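Local structure of IclR family transcriptional regulator (Brucella abortus, 5WHM) at residues L127-D133 against I147-L153; S157-A161 against S218-P222. The protein represses transcription as an IclR-type regulator, probably by binding DNA through its helix-turn-helix domain under the control of a C-terminal, GAF-like ligand-sensing domain. The contacts are given in a common frame with arbitrary orientation. Numbering follows the deposited sequence.

Contact 1. Residues L127-D133 against I147-L153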
loop_
_atom_site.group_PDB
_atom_site.type_symbol
_atom_site.label_atom_id
_atom_site.label_comp_id
_atom_site.label_asym_id
_atom_site.label_seq_id
_atom_site.Cartn_x
_atom_site.Cartn_y
_atom_site.Cartn_z
ATOM N N LEU C 127 16.088 -5.701 3.968
ATOM C CA LEU C 127 16.580 -5.841 5.340
ATOM C C LEU C 127 15.525 -5.465 6.383
ATOM O O LEU C 127 15.873 -5.121 7.519
ATOM C CB LEU C 127 17.857 -5.011 5.528
ATOM C CG LEU C 127 19.025 -5.339 4.579
ATOM C CD1 LEU C 127 20.152 -4.287 4.623
ATOM C CD2 LEU C 127 19.591 -6.725 4.870
ATOM N N SER C 128 14.235 -5.534 6.026
ATOM C CA SER C 128 13.142 -5.227 6.938
ATOM C C SER C 128 12.074 -6.319 6.879
ATOM O O SER C 128 11.981 -7.081 5.914
ATOM C CB SER C 128 12.503 -3.858 6.604
ATOM O OG SER C 128 13.433 -2.790 6.764
HETATM N N MSE C 129 11.282 -6.397 7.944
HETATM C CA MSE C 129 10.064 -7.208 7.998
HETATM C C MSE C 129 8.888 -6.274 7.775
HETATM O O MSE C 129 8.828 -5.210 8.377
HETATM C CB MSE C 129 9.941 -7.932 9.361
HETATM C CG MSE C 129 11.073 -8.946 9.653
HETATM SE SE MSE C 129 11.342 -10.276 8.232
HETATM C CE MSE C 129 9.666 -11.241 8.426
ATOM N N VAL C 130 7.977 -6.642 6.873
ATOM C CA VAL C 130 6.814 -5.835 6.524
ATOM C C VAL C 130 5.580 -6.505 7.123
ATOM O O VAL C 130 5.304 -7.669 6.830
ATOM C CB VAL C 130 6.665 -5.722 4.991
ATOM C CG1 VAL C 130 5.501 -4.806 4.633
ATOM C CG2 VAL C 130 7.989 -5.232 4.362
ATOM N N TYR C 131 4.800 -5.752 7.884
ATOM C CA TYR C 131 3.556 -6.284 8.459
ATOM C C TYR C 131 2.464 -6.433 7.382
ATOM O O TYR C 131 2.056 -5.443 6.762
ATOM C CB TYR C 131 3.085 -5.339 9.554
ATOM C CG TYR C 131 3.632 -5.642 10.948
ATOM C CD1 TYR C 131 4.697 -6.512 11.143
ATOM C CD2 TYR C 131 3.025 -5.101 12.056
ATOM C CE1 TYR C 131 5.165 -6.798 12.429
ATOM C CE2 TYR C 131 3.472 -5.378 13.324
ATOM C CZ TYR C 131 4.544 -6.215 13.511
ATOM O OH TYR C 131 4.943 -6.466 14.810
ATOM N N LEU C 132 1.965 -7.657 7.186
ATOM C CA LEU C 132 0.867 -7.934 6.261
ATOM C C LEU C 132 -0.492 -7.887 6.940
ATOM O O LEU C 132 -1.510 -7.584 6.284
ATOM C CB LEU C 132 1.053 -9.320 5.631
ATOM C CG LEU C 132 2.484 -9.618 5.170
ATOM C CD1 LEU C 132 2.663 -11.080 4.699
ATOM C CD2 LEU C 132 2.829 -8.635 4.047
ATOM N N ASP C 133 -0.527 -8.178 8.238
ATOM C CA ASP C 133 -1.766 -8.202 8.990
ATOM C C ASP C 133 -1.399 -8.083 10.467
ATOM O O ASP C 133 -0.309 -8.503 10.884
ATOM C CB ASP C 133 -2.610 -9.467 8.720
ATOM C CG ASP C 133 -4.093 -9.233 9.025
ATOM O OD1 ASP C 133 -4.915 -10.154 8.889
ATOM O OD2 ASP C 133 -4.457 -8.087 9.387
ATOM N N ILE C 147 -0.494 -1.706 8.495
ATOM C CA ILE C 147 -0.292 -2.620 7.378
ATOM C C ILE C 147 0.766 -2.019 6.458
ATOM O O ILE C 147 0.578 -0.923 5.922
ATOM C CB ILE C 147 -1.619 -2.833 6.622
ATOM C CG1 ILE C 147 -2.719 -3.266 7.593
ATOM C CG2 ILE C 147 -1.465 -3.836 5.480
ATOM C CD1 ILE C 147 -2.421 -4.561 8.267
ATOM N N GLY C 148 1.861 -2.743 6.235
ATOM C CA GLY C 148 2.947 -2.215 5.433
ATOM C C GLY C 148 4.018 -1.464 6.205
ATOM O O GLY C 148 5.017 -1.080 5.602
ATOM N N SER C 149 3.832 -1.220 7.510
ATOM C CA SER C 149 4.922 -0.721 8.336
ATOM C C SER C 149 5.990 -1.802 8.440
ATOM O O SER C 149 5.721 -2.988 8.221
ATOM C CB SER C 149 4.441 -0.356 9.749
ATOM O OG SER C 149 3.929 -1.506 10.409
ATOM N N THR C 150 7.201 -1.395 8.817
ATOM C CA THR C 150 8.325 -2.312 8.824
ATOM C C THR C 150 9.019 -2.325 10.184
ATOM O O THR C 150 8.900 -1.390 10.976
ATOM C CB THR C 150 9.351 -1.957 7.757
ATOM O OG1 THR C 150 9.833 -0.636 8.008
ATOM C CG2 THR C 150 8.724 -2.022 6.324
ATOM N N LEU C 151 9.765 -3.397 10.418
ATOM C CA LEU C 151 10.676 -3.556 11.544
ATOM C C LEU C 151 12.036 -3.969 11.013
ATOM O O LEU C 151 12.114 -4.759 10.070
ATOM C CB LEU C 151 10.191 -4.632 12.529
ATOM C CG LEU C 151 8.967 -4.259 13.364
ATOM C CD1 LEU C 151 8.135 -5.462 13.731
ATOM C CD2 LEU C 151 9.454 -3.636 14.621
ATOM N N PRO C 152 13.120 -3.501 11.635
ATOM C CA PRO C 152 14.452 -3.977 11.239
ATOM C C PRO C 152 14.599 -5.473 11.489
ATOM O O PRO C 152 13.993 -6.044 12.400
ATOM C CB PRO C 152 15.408 -3.163 12.128
ATOM C CG PRO C 152 14.566 -2.816 13.351
ATOM C CD PRO C 152 13.172 -2.582 12.786
ATOM N N LEU C 153 15.461 -6.092 10.688
ATOM C CA LEU C 153 15.637 -7.538 10.709
ATOM C C LEU C 153 16.274 -8.022 12.013
ATOM O O LEU C 153 15.759 -8.933 12.666
ATOM C CB LEU C 153 16.490 -7.948 9.505
ATOM C CG LEU C 153 16.126 -9.179 8.682
ATOM C CD1 LEU C 153 14.678 -9.115 8.326
ATOM C CD2 LEU C 153 17.008 -9.285 7.422
#
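An edge strand is held to a sheet by backbone hydrogen bonds, but the side chains on its faces decide what it packs against. Here the short strand 150-152 borders, within this chain, the antiparallel sheet of the GAF-like C-terminal domain, pairing with strand 128-135. The three residues with most surface covered, Tyr-131, Leu-153 and Leu-151, mark out the contact. At Tyr-131 the backbone makes two hydrogen bonds: its N donates to Ser-149 O (2.9 Å), and its O accepts from Gly-148 N (2.8 Å). The positive phi of Gly-148 would jam a CB against the preceding carbonyl, which favours glycine. The Tyr-131 ring lies beside Leu-151, with CE1 3.5 Å from CD1 of that leucine, and its hydroxyl is hydrogen-bonded to Asn-234. Leu-151 and Met-129, a selenomethionine, form a hydrogen-bonded pair whose side chains share the face covered by helix 157-165. Val-130 and Thr-150 occupy the other face, where Thr-150 packs on Arg-89 of the second subunit. Just past the strand, Leu-153 N gives a weak hydrogen bond to Leu-127 O (3.3 Å), while CD1 of Leu-153 rests 3.5 Å from SE of Met-129.

Contact 2. Residues S157-A161 against S218-P222. With ACY (acetic acid), chain J.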
loop_
_atom_site.group_PDB
_atom_site.type_symbol
_atom_site.label_atom_id
_atom_site.label_comp_id
_atom_site.label_asym_id
_atom_site.label_seq_id
_atom_site.Cartn_x
_atom_site.Cartn_y
_atom_site.Cartn_z
ATOM N N SER C 157 11.844 -9.751 17.018
ATOM C CA SER C 157 11.526 -11.169 17.025
ATOM C C SER C 157 11.146 -11.657 15.622
ATOM O O SER C 157 11.549 -12.757 15.209
ATOM C CB SER C 157 10.432 -11.455 18.062
ATOM O OG SER C 157 9.126 -11.273 17.555
ATOM N N VAL C 158 10.395 -10.848 14.861
ATOM C CA VAL C 158 9.970 -11.303 13.539
ATOM C C VAL C 158 11.170 -11.472 12.614
ATOM O O VAL C 158 11.242 -12.450 11.863
ATOM C CB VAL C 158 8.919 -10.359 12.922
ATOM C CG1 VAL C 158 7.554 -10.681 13.484
ATOM C CG2 VAL C 158 9.274 -8.879 13.137
ATOM N N GLY C 159 12.123 -10.532 12.653
ATOM C CA GLY C 159 13.310 -10.649 11.805
ATOM C C GLY C 159 14.180 -11.841 12.158
ATOM O O GLY C 159 14.743 -12.500 11.275
ATOM N N ARG C 160 14.327 -12.117 13.459
ATOM C CA ARG C 160 15.140 -13.237 13.914
ATOM C C ARG C 160 14.549 -14.567 13.467
ATOM O O ARG C 160 15.266 -15.452 12.983
ATOM C CB ARG C 160 15.264 -13.188 15.442
ATOM C CG ARG C 160 16.189 -12.063 15.903
ATOM C CD ARG C 160 15.996 -11.673 17.344
ATOM N NE ARG C 160 17.048 -10.764 17.787
ATOM C CZ ARG C 160 17.227 -10.383 19.049
ATOM N NH1 ARG C 160 16.413 -10.830 20.006
ATOM N NH2 ARG C 160 18.221 -9.560 19.348
ATOM N N ALA C 161 13.238 -14.726 13.629
ATOM C CA ALA C 161 12.588 -15.953 13.198
ATOM C C ALA C 161 12.711 -16.115 11.694
ATOM O O ALA C 161 12.876 -17.230 11.195
ATOM C CB ALA C 161 11.105 -15.932 13.603
ATOM N N SER C 218 8.558 -9.570 22.752
ATOM C CA SER C 218 7.807 -10.242 21.712
ATOM C C SER C 218 8.456 -11.579 21.392
ATOM O O SER C 218 9.647 -11.801 21.671
ATOM C CB SER C 218 7.740 -9.326 20.467
ATOM O OG SER C 218 7.490 -10.063 19.295
ATOM N N VAL C 219 7.643 -12.491 20.868
ATOM C CA VAL C 219 8.101 -13.828 20.486
ATOM C C VAL C 219 7.573 -14.063 19.083
ATOM O O VAL C 219 6.485 -13.595 18.750
ATOM C CB VAL C 219 7.588 -14.920 21.457
ATOM C CG1 VAL C 219 6.059 -14.914 21.538
ATOM C CG2 VAL C 219 8.103 -16.325 21.083
ATOM N N ALA C 220 8.334 -14.777 18.256
ATOM C CA ALA C 220 7.917 -14.971 16.865
ATOM C C ALA C 220 8.216 -16.393 16.423
ATOM O O ALA C 220 9.152 -17.041 16.927
ATOM C CB ALA C 220 8.612 -13.978 15.902
ATOM N N VAL C 221 7.402 -16.874 15.489
ATOM C CA VAL C 221 7.504 -18.241 14.970
ATOM C C VAL C 221 7.370 -18.181 13.456
ATOM O O VAL C 221 6.382 -17.617 12.953
ATOM C CB VAL C 221 6.421 -19.157 15.560
ATOM C CG1 VAL C 221 6.388 -20.497 14.832
ATOM C CG2 VAL C 221 6.645 -19.370 17.071
ATOM N N PRO C 222 8.305 -18.735 12.690
ATOM C CA PRO C 222 8.211 -18.644 11.230
ATOM C C PRO C 222 7.419 -19.810 10.645
ATOM O O PRO C 222 7.208 -20.843 11.280
ATOM C CB PRO C 222 9.680 -18.701 10.794
ATOM C CG PRO C 222 10.301 -19.679 11.831
ATOM C CD PRO C 222 9.519 -19.457 13.124
HETATM C C ACY J . 9.170 -7.810 17.467
HETATM O O ACY J . 8.880 -8.767 16.704
HETATM O OXT ACY J . 10.224 -7.748 18.160
HETATM C CH3 ACY J . 8.203 -6.662 17.555
#
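Small side chains let a helix settle close to a sheet, as strand 218-222 illustrates. Ser-218 comes first: its OG lies 2.7 Å from OG of Ser-157, a hydrogen bond between hydroxyls. Beside them lies an acetic acid, probably from the crystallisation liquor. Its OXT accepts from Ser-157 N (2.8 Å). Its O is hydrogen-bonded to Ser-157 OG (2.7 Å) and accepts from Val-158 N (3.2 Å). A carboxylate held by two amides and a serine hydroxyl at the start of helix 157-165, and by Asn-234, is consistent with the effector pocket of IclR-family GAF-like domains. The CA-to-CB bond of Val-219 points away, its side chain packing on Leu-247 of helix 244-265. Ala-220 turns back, its CB 3.2 Å from Ser-157 OG and 3.9 Å from Ala-161 CB, so that the short axes approach to 6.9 Å at 30°. Val-221 again points away, packing on Leu-255 and Val-259. At Pro-222 the ring returns, with CD 3.9 Å from Ala-161 CB and CB 3.5 Å from Ala-161 O.

How the contacts relate
The two contacts show how one sheet serves both as a scaffold and, probably, as part of the floor of a ligand pocket. They come in series: contact 1 is complete by residue 153, and helix 157-165, which opens contact 2, follows almost at once. Their centres are about 12 Å apart. Within this chain, contact 1 forms one border of the six-stranded sheet, whereas the strand of contact 2 adjoins the opposite outermost strand, 206-209. The helix bridges them: Gly-159 CA lies 3.5 Å from Met-129 CG and Val-158 CG2 3.7 Å from Leu-151 CD1. The nearest atoms of the Leu-151 side chain and the acetic acid are about 4 Å apart, so both contacts adjoin the probable effector site.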